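Local coordinates for protein pectate lyase (Bacillus subtilis, PDB 5AMV) that cleaves polygalacturonate by calcium-dependent elimination, giving oligosaccharides with unsaturated non-reducing ends, at residues Asp63-Asp68 / Ala119-Asp124; Lys139-Asn144 / Glu158-Tyr163; Phe145-Asp150 / Asp184-Asn189; Asp223-Ala228 / Asn240-His245. All coordinates share one frame; numbering follows the deposited sequence. Where two conformers were deposited one is given.

Contact 1: residues Asp63-Asp68 / Ala119-Asp124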
# COMPACT_ATOMS: atom_id res chain seq x y z
N ASP A 63 5.95 -17.09 5.56
CA ASP A 63 5.08 -17.39 4.44
C ASP A 63 3.66 -17.59 4.97
O ASP A 63 3.42 -18.44 5.86
CB ASP A 63 5.65 -18.61 3.67
CG ASP A 63 4.82 -19.03 2.47
OD1 ASP A 63 3.82 -18.36 2.10
OD2 ASP A 63 5.21 -20.04 1.83
N MET A 64 2.73 -16.76 4.47
CA MET A 64 1.34 -16.81 4.90
C MET A 64 0.50 -17.81 4.13
O MET A 64 -0.60 -18.16 4.57
CB MET A 64 0.72 -15.40 4.86
CG MET A 64 1.39 -14.45 5.88
SD MET A 64 1.11 -14.95 7.60
CE MET A 64 -0.64 -14.55 7.82
N ASN A 65 0.99 -18.24 2.97
CA ASN A 65 0.25 -19.28 2.19
C ASN A 65 0.67 -20.67 2.69
O ASN A 65 1.29 -21.44 1.98
CB ASN A 65 0.55 -19.13 0.71
CG ASN A 65 -0.28 -18.00 0.10
OD1 ASN A 65 -1.50 -18.12 -0.02
ND2 ASN A 65 0.39 -16.90 -0.32
N VAL A 66 0.29 -20.96 3.94
CA VAL A 66 0.62 -22.26 4.57
C VAL A 66 -0.54 -22.75 5.39
O VAL A 66 -1.41 -21.94 5.84
CB VAL A 66 1.90 -22.19 5.44
CG1 VAL A 66 3.15 -21.87 4.59
CG2 VAL A 66 1.76 -21.18 6.53
N ASP A 67 -0.58 -24.06 5.59
CA ASP A 67 -1.65 -24.63 6.39
C ASP A 67 -1.32 -24.68 7.90
O ASP A 67 -0.34 -24.08 8.37
CB ASP A 67 -2.08 -25.99 5.80
CG ASP A 67 -1.01 -27.08 5.97
OD1 ASP A 67 -0.08 -26.96 6.80
OD2 ASP A 67 -1.11 -28.08 5.21
N ASP A 68 -2.17 -25.33 8.67
CA ASP A 68 -1.97 -25.36 10.13
C ASP A 68 -0.71 -26.09 10.53
O ASP A 68 -0.22 -25.92 11.64
CB ASP A 68 -3.21 -25.95 10.84
CG ASP A 68 -4.36 -24.99 10.86
OD1 ASP A 68 -4.22 -23.85 10.35
OD2 ASP A 68 -5.41 -25.36 11.41
N ALA A 119 -8.63 -16.53 3.98
CA ALA A 119 -8.62 -17.04 5.34
C ALA A 119 -7.22 -17.37 5.81
O ALA A 119 -6.97 -17.33 7.02
CB ALA A 119 -9.54 -18.24 5.47
N ARG A 120 -6.30 -17.65 4.87
CA ARG A 120 -4.90 -17.89 5.23
C ARG A 120 -4.05 -16.62 5.20
O ARG A 120 -3.22 -16.39 6.07
CB ARG A 120 -4.26 -18.93 4.31
CG ARG A 120 -5.06 -20.23 4.21
CD ARG A 120 -5.45 -20.70 5.62
NE ARG A 120 -4.30 -21.21 6.36
CZ ARG A 120 -4.40 -21.76 7.57
NH1 ARG A 120 -5.58 -21.85 8.15
NH2 ARG A 120 -3.33 -22.23 8.19
N VAL A 121 -4.26 -15.79 4.18
CA VAL A 121 -3.27 -14.73 3.97
C VAL A 121 -3.56 -13.40 4.64
O VAL A 121 -2.61 -12.62 4.86
CB VAL A 121 -3.04 -14.44 2.47
CG1 VAL A 121 -2.56 -15.70 1.72
CG2 VAL A 121 -4.29 -13.84 1.81
N MET A 122 -4.83 -13.13 4.96
CA MET A 122 -5.20 -11.86 5.56
C MET A 122 -5.30 -12.01 7.08
O MET A 122 -5.96 -12.91 7.55
CB MET A 122 -6.51 -11.35 4.96
CG MET A 122 -6.65 -9.83 5.13
SD MET A 122 -8.10 -9.22 4.27
CE MET A 122 -7.79 -9.67 2.59
N VAL A 123 -4.63 -11.12 7.82
CA VAL A 123 -4.77 -11.10 9.29
C VAL A 123 -5.04 -9.67 9.74
O VAL A 123 -4.44 -8.72 9.17
CB VAL A 123 -3.54 -11.68 10.05
CG1 VAL A 123 -3.51 -13.19 9.85
CG2 VAL A 123 -2.20 -10.96 9.59
N ASP A 124 -5.88 -9.53 10.76
CA ASP A 124 -6.17 -8.21 11.35
C ASP A 124 -5.20 -7.90 12.46
O ASP A 124 -4.90 -8.74 13.32
CB ASP A 124 -7.60 -8.11 11.88
CG ASP A 124 -8.67 -8.22 10.77
OD1 ASP A 124 -8.41 -8.02 9.55
OD2 ASP A 124 -9.82 -8.54 11.11
O HOH W 1 -6.48 -22.54 10.82

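Contact 2: residues Lys139-Asn144 / Glu158-Tyr163. With ACT (acetate ion), chain D.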
# COMPACT_ATOMS: atom_id res chain seq x y z
N LYS A 139 10.76 -10.97 6.83
CA LYS A 139 9.95 -10.94 5.59
C LYS A 139 8.57 -11.49 5.90
O LYS A 139 8.43 -12.45 6.67
CB LYS A 139 10.60 -11.82 4.51
CG LYS A 139 11.96 -11.36 4.02
CD LYS A 139 12.47 -12.39 3.00
CE LYS A 139 13.84 -12.05 2.44
NZ LYS A 139 14.87 -11.75 3.48
N VAL A 140 7.55 -10.88 5.30
CA VAL A 140 6.21 -11.45 5.28
C VAL A 140 5.92 -11.71 3.79
O VAL A 140 5.95 -10.79 2.96
CB VAL A 140 5.17 -10.47 5.90
CG1 VAL A 140 3.74 -10.93 5.61
CG2 VAL A 140 5.39 -10.32 7.39
N VAL A 141 5.64 -12.98 3.45
CA VAL A 141 5.51 -13.40 2.08
C VAL A 141 4.09 -13.86 1.80
O VAL A 141 3.60 -14.77 2.48
CB VAL A 141 6.54 -14.54 1.71
CG1 VAL A 141 6.41 -14.92 0.24
CG2 VAL A 141 7.98 -14.04 1.96
N GLY A 142 3.42 -13.22 0.84
CA GLY A 142 2.02 -13.59 0.51
C GLY A 142 0.94 -12.98 1.41
O GLY A 142 -0.23 -13.03 1.06
N GLY A 143 1.34 -12.38 2.54
CA GLY A 143 0.40 -11.90 3.53
C GLY A 143 -0.18 -10.51 3.25
O GLY A 143 0.43 -9.70 2.54
N ASN A 144 -1.33 -10.27 3.84
CA ASN A 144 -1.99 -8.95 3.77
C ASN A 144 -2.35 -8.62 5.19
O ASN A 144 -3.23 -9.26 5.78
CB ASN A 144 -3.23 -9.07 2.87
CG ASN A 144 -4.01 -7.74 2.71
OD1 ASN A 144 -3.80 -6.70 3.39
ND2 ASN A 144 -4.89 -7.77 1.78
N GLU A 158 10.19 -6.59 5.25
CA GLU A 158 10.05 -6.66 3.79
C GLU A 158 8.79 -7.49 3.50
O GLU A 158 8.72 -8.68 3.82
CB GLU A 158 11.28 -7.29 3.12
CG GLU A 158 11.07 -7.43 1.58
CD GLU A 158 12.26 -8.06 0.87
OE1 GLU A 158 13.31 -8.27 1.52
OE2 GLU A 158 12.15 -8.32 -0.34
N PHE A 159 7.78 -6.84 2.90
CA PHE A 159 6.55 -7.55 2.50
C PHE A 159 6.67 -7.87 1.03
O PHE A 159 6.95 -6.98 0.24
CB PHE A 159 5.36 -6.57 2.67
CG PHE A 159 5.00 -6.31 4.10
CD1 PHE A 159 5.66 -5.32 4.88
CD2 PHE A 159 3.99 -7.06 4.70
CE1 PHE A 159 5.29 -5.08 6.20
CE2 PHE A 159 3.62 -6.84 6.03
CZ PHE A 159 4.26 -5.86 6.79
N GLN A 160 6.46 -9.13 0.64
CA GLN A 160 6.60 -9.56 -0.74
C GLN A 160 5.29 -10.19 -1.20
O GLN A 160 4.69 -10.99 -0.48
CB GLN A 160 7.66 -10.66 -0.84
CG GLN A 160 9.07 -10.27 -0.35
CD GLN A 160 10.05 -11.41 -0.64
OE1 GLN A 160 9.64 -12.55 -0.82
NE2 GLN A 160 11.32 -11.09 -0.70
N ASP A 161 4.90 -9.84 -2.43
CA ASP A 161 4.05 -10.69 -3.27
C ASP A 161 2.75 -11.11 -2.59
O ASP A 161 2.55 -12.29 -2.28
CB ASP A 161 4.89 -11.91 -3.73
CG ASP A 161 4.25 -12.67 -4.89
OD1 ASP A 161 3.29 -12.18 -5.48
OD2 ASP A 161 4.72 -13.78 -5.19
N ALA A 162 1.89 -10.11 -2.32
CA ALA A 162 0.55 -10.39 -1.82
C ALA A 162 -0.31 -10.80 -3.05
O ALA A 162 -0.85 -9.96 -3.79
CB ALA A 162 -0.01 -9.15 -1.04
N TYR A 163 -0.32 -12.11 -3.33
CA TYR A 163 -0.71 -12.66 -4.62
C TYR A 163 -2.07 -13.33 -4.50
O TYR A 163 -2.28 -14.16 -3.60
CB TYR A 163 0.31 -13.73 -5.02
CG TYR A 163 0.20 -14.33 -6.41
CD1 TYR A 163 -0.69 -15.38 -6.68
CD2 TYR A 163 0.95 -13.80 -7.48
CE1 TYR A 163 -0.74 -15.96 -7.92
CE2 TYR A 163 0.90 -14.38 -8.77
CZ TYR A 163 0.01 -15.44 -8.98
OH TYR A 163 -0.08 -16.00 -10.25
C ACT D . -0.98 -19.15 -10.97
O ACT D . 0.18 -19.42 -10.56
OXT ACT D . -1.56 -18.14 -10.48
CH3 ACT D . -1.65 -20.04 -11.97
O HOH W 2 14.71 -8.39 3.63
O HOH W 3 -0.68 -14.47 -1.38
O HOH W 4 3.10 -9.20 1.68

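Contact 3: residues Phe145-Asp150 / Asp184-Asn189. With CA (calcium ion), chain C.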
# COMPACT_ATOMS: atom_id res chain seq x y z
N PHE A 145 -1.64 -7.65 5.78
CA PHE A 145 -2.00 -7.16 7.13
C PHE A 145 -3.14 -6.16 6.96
O PHE A 145 -3.02 -5.23 6.17
CB PHE A 145 -0.83 -6.44 7.82
CG PHE A 145 0.26 -7.34 8.36
CD1 PHE A 145 0.27 -8.72 8.13
CD2 PHE A 145 1.34 -6.74 9.05
CE1 PHE A 145 1.33 -9.54 8.62
CE2 PHE A 145 2.39 -7.54 9.55
CZ PHE A 145 2.39 -8.93 9.33
N GLN A 146 -4.26 -6.35 7.69
CA GLN A 146 -5.35 -5.35 7.65
C GLN A 146 -5.39 -4.62 8.99
O GLN A 146 -5.31 -5.26 10.04
CB GLN A 146 -6.71 -6.04 7.36
CG GLN A 146 -7.80 -4.99 7.36
CD GLN A 146 -9.16 -5.46 6.85
OE1 GLN A 146 -9.72 -4.84 5.92
NE2 GLN A 146 -9.72 -6.51 7.48
N ILE A 147 -5.47 -3.29 8.95
CA ILE A 147 -5.53 -2.52 10.17
C ILE A 147 -6.84 -1.75 10.20
O ILE A 147 -7.02 -0.80 9.43
CB ILE A 147 -4.29 -1.56 10.38
CG1 ILE A 147 -2.97 -2.31 10.20
CG2 ILE A 147 -4.39 -0.89 11.76
CD1 ILE A 147 -1.74 -1.37 9.91
N LYS A 148 -7.77 -2.17 11.06
CA LYS A 148 -9.05 -1.47 11.25
C LYS A 148 -9.05 -0.74 12.58
O LYS A 148 -9.98 0.02 12.88
CB LYS A 148 -10.24 -2.47 11.25
CG LYS A 148 -10.23 -3.40 10.06
CD LYS A 148 -11.51 -4.29 9.95
CE LYS A 148 -11.58 -5.31 11.08
NZ LYS A 148 -12.88 -6.09 11.06
N SER A 149 -8.00 -0.96 13.36
CA SER A 149 -7.92 -0.53 14.74
C SER A 149 -7.11 0.76 14.89
O SER A 149 -6.61 1.34 13.90
CB SER A 149 -7.23 -1.65 15.52
OG SER A 149 -5.94 -1.87 14.96
N ASP A 150 -6.97 1.21 16.13
CA ASP A 150 -6.17 2.38 16.45
C ASP A 150 -4.84 2.02 17.06
O ASP A 150 -4.74 1.09 17.87
CB ASP A 150 -6.93 3.29 17.44
CG ASP A 150 -6.22 4.63 17.72
OD1 ASP A 150 -6.41 5.55 16.89
OD2 ASP A 150 -5.52 4.81 18.75
N ASP A 184 -3.54 -6.55 -0.56
CA ASP A 184 -2.46 -5.57 -0.52
C ASP A 184 -1.41 -6.15 0.45
O ASP A 184 -1.70 -7.11 1.18
CB ASP A 184 -3.00 -4.28 0.09
CG ASP A 184 -4.23 -3.74 -0.61
OD1 ASP A 184 -4.37 -3.83 -1.84
OD2 ASP A 184 -5.09 -3.13 0.08
N ASN A 185 -0.22 -5.52 0.57
CA ASN A 185 0.67 -5.90 1.68
C ASN A 185 0.10 -5.39 3.02
O ASN A 185 0.04 -6.15 3.99
CB ASN A 185 2.09 -5.36 1.44
CG ASN A 185 2.59 -5.71 0.06
OD1 ASN A 185 2.75 -4.81 -0.79
ND2 ASN A 185 2.84 -7.01 -0.20
N ILE A 186 -0.36 -4.14 3.03
CA ILE A 186 -1.01 -3.57 4.22
C ILE A 186 -2.24 -2.76 3.75
O ILE A 186 -2.13 -1.90 2.86
CB ILE A 186 -0.06 -2.61 5.00
CG1 ILE A 186 1.19 -3.35 5.47
CG2 ILE A 186 -0.80 -1.95 6.21
CD1 ILE A 186 2.27 -2.41 6.05
N THR A 187 -3.39 -3.10 4.34
CA THR A 187 -4.63 -2.44 4.03
C THR A 187 -5.09 -1.71 5.30
O THR A 187 -5.42 -2.35 6.29
CB THR A 187 -5.73 -3.49 3.63
OG1 THR A 187 -5.28 -4.33 2.55
CG2 THR A 187 -7.00 -2.75 3.23
N ILE A 188 -5.14 -0.37 5.27
CA ILE A 188 -5.68 0.39 6.40
C ILE A 188 -7.12 0.66 6.14
O ILE A 188 -7.46 1.44 5.25
CB ILE A 188 -4.89 1.70 6.64
CG1 ILE A 188 -3.39 1.39 6.71
CG2 ILE A 188 -5.40 2.40 7.91
CD1 ILE A 188 -2.47 2.66 6.84
N ASN A 189 -8.00 -0.07 6.84
CA ASN A 189 -9.42 -0.02 6.54
C ASN A 189 -10.12 0.55 7.78
O ASN A 189 -10.47 -0.19 8.67
CB ASN A 189 -9.89 -1.45 6.19
CG ASN A 189 -11.38 -1.57 6.09
OD1 ASN A 189 -12.10 -0.58 5.99
ND2 ASN A 189 -11.87 -2.83 6.09
CA CA C . -6.23 -2.43 -1.92
O HOH W 5 -12.22 0.36 11.42
O HOH W 6 -7.29 -0.98 -3.42
O HOH W 7 -7.52 -1.23 -0.42
O HOH W 8 -7.52 -4.36 -1.57

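Contact 4: residues Asp223-Ala228 / Asn240-His245. With CA (calcium ion), chain C.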
# COMPACT_ATOMS: atom_id res chain seq x y z
N ASP A 223 -2.75 -6.26 -5.92
CA ASP A 223 -3.46 -5.00 -5.76
C ASP A 223 -2.47 -3.92 -5.26
O ASP A 223 -1.48 -3.63 -5.90
CB ASP A 223 -4.62 -5.22 -4.78
CG ASP A 223 -5.75 -4.22 -4.99
OD1 ASP A 223 -6.15 -3.99 -6.15
OD2 ASP A 223 -6.26 -3.67 -3.99
N GLY A 224 -2.78 -3.35 -4.10
CA GLY A 224 -1.91 -2.29 -3.50
C GLY A 224 -0.76 -2.78 -2.62
O GLY A 224 -0.60 -3.98 -2.39
N GLN A 225 0.07 -1.82 -2.18
CA GLN A 225 1.17 -2.07 -1.25
C GLN A 225 0.73 -1.56 0.12
O GLN A 225 0.63 -2.35 1.06
CB GLN A 225 2.44 -1.36 -1.76
CG GLN A 225 2.78 -1.93 -3.13
CD GLN A 225 4.10 -1.38 -3.62
OE1 GLN A 225 4.23 -0.22 -3.93
NE2 GLN A 225 5.10 -2.26 -3.69
N THR A 226 0.47 -0.27 0.23
CA THR A 226 -0.03 0.33 1.46
C THR A 226 -1.24 1.21 1.07
O THR A 226 -1.07 2.34 0.61
CB THR A 226 1.06 1.17 2.18
OG1 THR A 226 1.63 2.13 1.26
CG2 THR A 226 2.21 0.28 2.70
N ASP A 227 -2.43 0.67 1.26
CA ASP A 227 -3.66 1.37 0.87
C ASP A 227 -4.41 1.84 2.11
O ASP A 227 -4.26 1.28 3.23
CB ASP A 227 -4.57 0.44 0.05
CG ASP A 227 -4.04 0.17 -1.35
OD1 ASP A 227 -3.09 0.86 -1.83
OD2 ASP A 227 -4.62 -0.73 -1.99
N ALA A 228 -5.23 2.87 1.94
CA ALA A 228 -6.04 3.42 3.04
C ALA A 228 -7.43 3.79 2.55
O ALA A 228 -7.56 4.43 1.55
CB ALA A 228 -5.36 4.62 3.69
N ASN A 240 9.98 4.19 3.75
CA ASN A 240 9.72 2.89 3.17
C ASN A 240 10.26 2.77 1.78
O ASN A 240 10.47 3.80 1.11
CB ASN A 240 8.22 2.57 3.19
CG ASN A 240 7.63 2.66 4.58
OD1 ASN A 240 7.90 1.82 5.45
ND2 ASN A 240 6.81 3.69 4.79
N TYR A 241 10.46 1.53 1.32
CA TYR A 241 11.02 1.30 -0.02
C TYR A 241 10.02 0.46 -0.83
O TYR A 241 9.87 -0.76 -0.59
CB TYR A 241 12.39 0.61 0.07
CG TYR A 241 13.12 0.35 -1.25
CD1 TYR A 241 12.74 0.99 -2.46
CD2 TYR A 241 14.23 -0.50 -1.27
CE1 TYR A 241 13.42 0.75 -3.63
CE2 TYR A 241 14.92 -0.74 -2.45
CZ TYR A 241 14.52 -0.09 -3.62
OH TYR A 241 15.18 -0.33 -4.79
N TYR A 242 9.31 1.12 -1.74
CA TYR A 242 8.37 0.44 -2.61
C TYR A 242 9.07 0.17 -3.93
O TYR A 242 9.63 1.11 -4.55
CB TYR A 242 7.22 1.40 -2.88
CG TYR A 242 6.43 1.86 -1.67
CD1 TYR A 242 6.77 3.02 -0.97
CD2 TYR A 242 5.29 1.15 -1.25
CE1 TYR A 242 6.00 3.44 0.14
CE2 TYR A 242 4.50 1.61 -0.19
CZ TYR A 242 4.87 2.72 0.48
OH TYR A 242 4.15 3.25 1.53
N HIS A 243 9.06 -1.08 -4.40
CA HIS A 243 9.73 -1.35 -5.68
C HIS A 243 9.13 -2.48 -6.48
O HIS A 243 8.61 -3.43 -5.91
CB HIS A 243 11.26 -1.44 -5.59
CG HIS A 243 11.78 -2.61 -4.83
ND1 HIS A 243 12.11 -3.80 -5.45
CD2 HIS A 243 12.12 -2.76 -3.53
CE1 HIS A 243 12.58 -4.65 -4.56
NE2 HIS A 243 12.62 -4.04 -3.39
N ASP A 244 9.18 -2.33 -7.80
CA ASP A 244 8.79 -3.40 -8.76
C ASP A 244 7.36 -3.85 -8.46
O ASP A 244 7.09 -4.98 -8.01
CB ASP A 244 9.81 -4.55 -8.69
CG ASP A 244 11.18 -4.08 -9.06
OD1 ASP A 244 11.39 -3.66 -10.22
OD2 ASP A 244 12.03 -4.02 -8.16
N HIS A 245 6.42 -2.93 -8.71
CA HIS A 245 5.01 -3.16 -8.40
C HIS A 245 4.19 -2.15 -9.22
O HIS A 245 4.70 -1.08 -9.58
CB HIS A 245 4.79 -2.99 -6.87
CG HIS A 245 3.36 -3.18 -6.45
ND1 HIS A 245 2.84 -4.39 -6.06
CD2 HIS A 245 2.33 -2.31 -6.43
CE1 HIS A 245 1.55 -4.26 -5.80
NE2 HIS A 245 1.21 -3.00 -6.02
CA CA C . -6.23 -2.43 -1.92
O HOH W 6 -7.29 -0.98 -3.42
O HOH W 7 -7.52 -1.23 -0.42
O HOH W 8 -7.52 -4.36 -1.57

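Contact 1: residues Asp63-Asp68 / Ala119-Asp124
Arg120, in the last turn of helix 105-121, reaches across to Val66 and Asp68 with the edge of its guanidinium. It was modelled in two conformers, and this account holds for one of them. Bends at chi2 (-48°), which places CD, and chi3 (-72°), which places NE, bring NE to Val66 O. Arg120 NE and NH2 both donate to Val66 O, each at 3.0 Å. This is a side-on grip by two nitrogens on one carbonyl oxygen, which lies near the guanidinium plane. Arg120 NH2 also forms a salt bridge to Asp68 OD1 at 2.8 Å. The carboxylate and guanidinium planes are 42° apart there. A water is held between Arg120 NH1 and Asp68 OD1. These bonds probably fix the rotation of the guanidinium.

Val121 comes next. The Val121 and Asn65 side chains cross at a slant, and Val121 CG1 lies 3.2 Å from Asn65 OD1. That oxygen takes its hydrogen bonds from outside the contact, from Tyr78 and Gln117. Beyond the end of the helix, Val123 turns CG1 to the tip of Met64, 3.8 Å from Met64 CE. The same CE lies 3.6 Å from Arg120 O. Arg38 and Leu41 of helix 38-45 also pack on Met64. In the loop, Asp63 OD1 accepts from Asn65 N in an Asx turn. The contact thus ties the loop after strand 61-63 to the junction between helix 105-121 and strand 122-124, an edge strand of the parallel beta-helix found in polysaccharide lyase family 1.

Contact 2: residues Lys139-Asn144 / Glu158-Tyr163
Val140 and Gln160 sit on neighbouring parallel strands of the beta-helix, 139-141 and 158-160. Val140 N donates to Glu158 O, and Gln160 N to Val140 O, both at 2.9 Å. Gly142 N continues the ladder to Gln160 O.

The Gln160 side chain shares a face with Lys139, Val141 and Glu158. Its CB lies 4.2 Å from Val140 O. With CG anti to the carbonyl carbon (chi1 -59°) and the chain extended beyond, the side chain lies beside that of Val141 and points the same way. Gln160 OE1 then touches Val141 CG2 at 3.6 Å. At the other branch of the tip, Gln160 NE2 passes Lys139 CD and donates to Glu158 OE2 at 2.9 Å. That bond is nearly straight (177°) and approaches from above the carboxylate plane. Asn202 also bonds to Glu158 OE2.

On the opposite face, Val140 CB packs beside Phe159 CD2 at 3.8 Å, and Phe201 and Phe145 meet the same ring. Past the strands, Gly142 has a positive phi (83°), where a CB would jam against the carbonyl oxygen of Val141. A water bridges Gly142 O and Tyr163 N. A second donates to Gly143 O at 2.8 Å and to Gln160 O at 3.2 Å.

Contact 3: residues Phe145-Asp150 / Asp184-Asn189
Gln146 and Asn189 cross with their amide planes 45° apart. Asn189 ND2 donates to Gln146 OE1 at 2.9 Å. The acceptor lies in the amide plane of Asn189, but the donor stands above the Gln146 carbonyl plane, 51° out of it. Gln146 CG is anti to the backbone N (chi1 179°), and the chain stays extended to its amide. Gln146 NE2 bonds to Asp124, and Asn189 OD1 to Asn230, which makes a row of polar side chains from strand 122-124 to the residue just after strand 226-229. An alanine at Gln146 would probably break this row and leave Asn189 ND2 and Asp124 OD1 without their mates.

Lys148 lies beside Asn189 and points the same way, with its CG 3.5 Å from Asn189 O. Its NZ forms a salt bridge to Glu48. On the other face, Ile147 and Ile186 lie side by side, with Ile147 CD1 3.9 Å from Ile186 CG2. Ile194 and Ile196 of strand 194-197 help to pack this inner face.

Between the faces runs a parallel ladder. Thr187 N donates to Phe145 O, and Ile147 N to Thr187 O, both at 2.8 Å. Just before the strand, Asp184 binds the calcium ion through OD1 at 2.3 Å and OD2 at 2.4 Å. The strand pair therefore has an apolar inner face and a polar outer one. The bidentate carboxylate brings negative charge that probably helps to balance the metal.

Contact 4: residues Asp223-Ala228 / Asn240-His245
His245 and Tyr242 face Gln225, Thr226 and Asp223 across the interior of the parallel beta-helix, beside its calcium site. Gln225 CG sits over the His245 ring as a CH-pi contact, 3.4 Å from the centroid. The Gln225 amide and the ring are stacked, 3° apart, and the two side chains slide past each other in opposite directions. Gln225 NE2 ends 3.3 Å from His245 CB. At the ring edge, His245 NE2 donates weakly to Asp223 O at 2.8 Å, with a bent angle of 127°.

Tyr242 takes the other branch of the amide, with its CD2 3.2 Å from Gln225 OE1. Thr226 crosses Tyr242 at about a right angle, and their hydroxyls, Thr226 OG1 and Tyr242 OH, share a hydrogen bond of 2.8 Å.

A second shell positions these groups. Asp203 bonds to His245 ND1, Ser248 to Gln225 OE1 and Ser249 to Thr226 OG1. An alanine at His245 would probably leave Asp203 OD1 and Asp223 O each without this partner, and leave Gln225 CG without a ring to pack on.

Farther out, the backbone that His245 meets carries two calcium ligands, Asp223 and Asp227. Asp223 was modelled in two conformers; in the one described its OD2 is 2.4 Å from the ion. Gly224 lies between them, where a CB would clash with Asp227 OD2. That OD2 binds calcium at 2.3 Å.

In the fold
Contact 1 opens the series along the chain, and contact 4 closes it. The segments of contacts 2 and 3 alternate: 139-141 and 144-147 follow each other in the chain, and their partners 158-160 and 186-189 come later in the same order. Contact 1 lies about 10 Å from contact 2, centre to centre, and about 19 Å from contact 4. One parallel sheet of the beta-helix, in the order 122-124, 144-147, 186-189, 226-229, runs through contacts 1, 3 and 4. Strands 139-141 and 158-160 pair with each other, and 235-245 with 200-202, outside that sheet. Contacts 3 and 4, about 13 Å apart, share the calcium ion and three waters. Successive turns thus bring Asp184, Asp223 and Asp227 together.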